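PDB 2W4E: MutT/nudix family protein, which is a Nudix-family hydrolase, here without its N-terminal region, that probably cleaves ADP-ribose with the help of magnesium ions. Local coordinates for residues L86-G90 against E138-L144. Numbering follows the deposited sequence.
Sequences LLALG and ELTRRGL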
loop_
_atom_site.group_PDB
_atom_site.type_symbol
_atom_site.label_atom_id
_atom_site.label_comp_id
_atom_site.label_asym_id
_atom_site.label_seq_id
_atom_site.Cartn_x
_atom_site.Cartn_y
_atom_site.Cartn_z
ATOM N N LEU A 86 -1.159 9.655 7.506
ATOM C CA LEU A 86 -0.535 10.969 7.686
ATOM C C LEU A 86 0.971 10.858 7.948
ATOM O O LEU A 86 1.442 9.933 8.667
ATOM C CB LEU A 86 -1.216 11.819 8.789
ATOM C CG LEU A 86 -2.687 12.246 8.502
ATOM C CD1 LEU A 86 -3.608 11.303 9.182
ATOM C CD2 LEU A 86 -3.001 13.702 8.945
ATOM N N LEU A 87 1.702 11.818 7.403
ATOM C CA LEU A 87 3.097 12.023 7.787
ATOM C C LEU A 87 3.207 13.042 8.955
ATOM O O LEU A 87 2.787 14.210 8.826
ATOM C CB LEU A 87 3.859 12.528 6.587
ATOM C CG LEU A 87 5.302 12.974 6.831
ATOM C CD1 LEU A 87 6.181 11.759 7.327
ATOM C CD2 LEU A 87 5.860 13.545 5.535
ATOM N N ALA A 88 3.766 12.607 10.075
ATOM C CA ALA A 88 4.010 13.513 11.220
ATOM C C ALA A 88 5.515 13.892 11.294
ATOM O O ALA A 88 6.402 13.021 11.299
ATOM C CB ALA A 88 3.519 12.860 12.533
ATOM N N LEU A 89 5.802 15.195 11.342
ATOM C CA LEU A 89 7.199 15.668 11.337
ATOM C C LEU A 89 7.543 16.321 12.660
ATOM O O LEU A 89 6.636 16.648 13.469
ATOM C CB LEU A 89 7.427 16.648 10.164
ATOM C CG LEU A 89 7.052 15.878 8.879
ATOM C CD1 LEU A 89 6.520 16.751 7.789
ATOM C CD2 LEU A 89 8.204 14.958 8.362
ATOM N N GLY A 90 8.837 16.521 12.894
ATOM C CA GLY A 90 9.252 17.179 14.147
ATOM C C GLY A 90 8.834 16.421 15.399
ATOM O O GLY A 90 8.610 17.025 16.450
ATOM N N GLU A 138 7.515 13.823 -0.315
ATOM C CA GLU A 138 7.619 14.822 0.784
ATOM C C GLU A 138 8.942 14.771 1.572
ATOM O O GLU A 138 9.573 15.800 1.817
ATOM C CB GLU A 138 6.416 14.672 1.729
ATOM C CG GLU A 138 6.203 15.794 2.694
ATOM C CD GLU A 138 5.795 17.146 2.045
ATOM O OE1 GLU A 138 4.857 17.217 1.218
ATOM O OE2 GLU A 138 6.423 18.156 2.388
ATOM N N LEU A 139 9.363 13.581 2.004
ATOM C CA LEU A 139 10.590 13.509 2.819
ATOM C C LEU A 139 11.857 13.869 2.027
ATOM O O LEU A 139 12.841 14.417 2.569
ATOM C CB LEU A 139 10.707 12.113 3.447
ATOM C CG LEU A 139 9.566 11.778 4.457
ATOM C CD1 LEU A 139 9.571 10.279 4.771
ATOM C CD2 LEU A 139 9.783 12.588 5.720
ATOM N N THR A 140 11.835 13.536 0.742
ATOM C CA THR A 140 12.982 13.819 -0.147
ATOM C C THR A 140 13.068 15.313 -0.403
ATOM O O THR A 140 14.134 15.888 -0.336
ATOM C CB THR A 140 12.813 13.096 -1.485
ATOM O OG1 THR A 140 12.554 11.703 -1.228
ATOM C CG2 THR A 140 14.086 13.262 -2.352
ATOM N N ARG A 141 11.932 15.929 -0.684
ATOM C CA ARG A 141 11.861 17.381 -0.883
ATOM C C ARG A 141 12.364 18.188 0.306
ATOM O O ARG A 141 13.081 19.170 0.128
ATOM C CB ARG A 141 10.447 17.798 -1.229
ATOM C CG ARG A 141 10.049 17.299 -2.589
ATOM C CD ARG A 141 8.777 17.950 -3.096
ATOM N NE ARG A 141 7.586 17.615 -2.314
ATOM C CZ ARG A 141 6.741 16.610 -2.574
ATOM N NH1 ARG A 141 6.954 15.777 -3.592
ATOM N NH2 ARG A 141 5.666 16.433 -1.809
ATOM N N ARG A 142 12.040 17.745 1.514
ATOM C CA ARG A 142 12.525 18.402 2.738
ATOM C C ARG A 142 13.981 18.058 3.103
ATOM O O ARG A 142 14.522 18.602 4.079
ATOM C CB ARG A 142 11.612 18.038 3.911
ATOM C CG ARG A 142 10.230 18.608 3.787
ATOM C CD ARG A 142 9.309 17.984 4.811
ATOM N NE ARG A 142 7.944 18.398 4.530
ATOM C CZ ARG A 142 7.277 19.285 5.259
ATOM N NH1 ARG A 142 7.848 19.810 6.325
ATOM N NH2 ARG A 142 6.030 19.614 4.943
ATOM N N GLY A 143 14.600 17.152 2.336
ATOM C CA GLY A 143 15.967 16.667 2.609
ATOM C C GLY A 143 16.078 15.789 3.838
ATOM O O GLY A 143 17.176 15.628 4.377
ATOM N N LEU A 144 14.957 15.223 4.307
ATOM C CA LEU A 144 14.987 14.307 5.465
ATOM C C LEU A 144 15.414 12.902 5.032
ATOM O O LEU A 144 15.994 12.135 5.815
ATOM C CB LEU A 144 13.623 14.250 6.167
ATOM C CG LEU A 144 13.270 15.478 7.015
ATOM C CD1 LEU A 144 11.767 15.555 7.312
ATOM C CD2 LEU A 144 14.107 15.547 8.307
#
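Two leucines two residues apart on strand 82-93, Leu87 and Leu89, form the bumps of this contact, and the last turn of helix 126-141 with the residues after it supplies the hollow. Leu139 CD2 settles into the dip between the ends of Leu87 and Leu89, 4.0 Å from Leu87 CD1 and 3.9 Å from Leu89 CD2; the CA-to-CB bond of Leu139 points sideways, yet its isobutyl end swings in to the strand. Leu87 fits between Leu139 and the aliphatic part of Glu138, its CD2 reaching 3.6 Å from Glu138 CG. Leu89 enters a notch with two further walls: Leu144 CD1 stands 3.8 Å from Leu89 CD2, while Arg142 lays one face of its guanidinium over Leu89 CD1, NH1 to CD1 being 3.6 Å. No hydrogen bond crosses the interface. The packing is that of the alpha/beta/alpha sandwich of Nudix hydrolases, with the C-terminal helix lying against a strand of the mixed sheet; Leu139 also touches Leu111 and Tyr115 of helix 111-120. The Leu144 wall comes from a Schellman motif: Gly143, at positive phi, ends the helix, and the bonds Leu144 N to Leu139 O (2.9 Å) and Gly143 N to Thr140 O (3.0 Å) turn the chain so that Leu144 faces the strand. The arginine wall is held by charge, since Arg142 NE bonds Glu138 OE2 at 2.6 Å and Arg142 NH1 forms a salt bridge with Glu65, on strand 65-68, which pairs antiparallel with strand 82-93. Glu138 is shared, its OE1 accepting Arg141 NH2 at 3.2 Å.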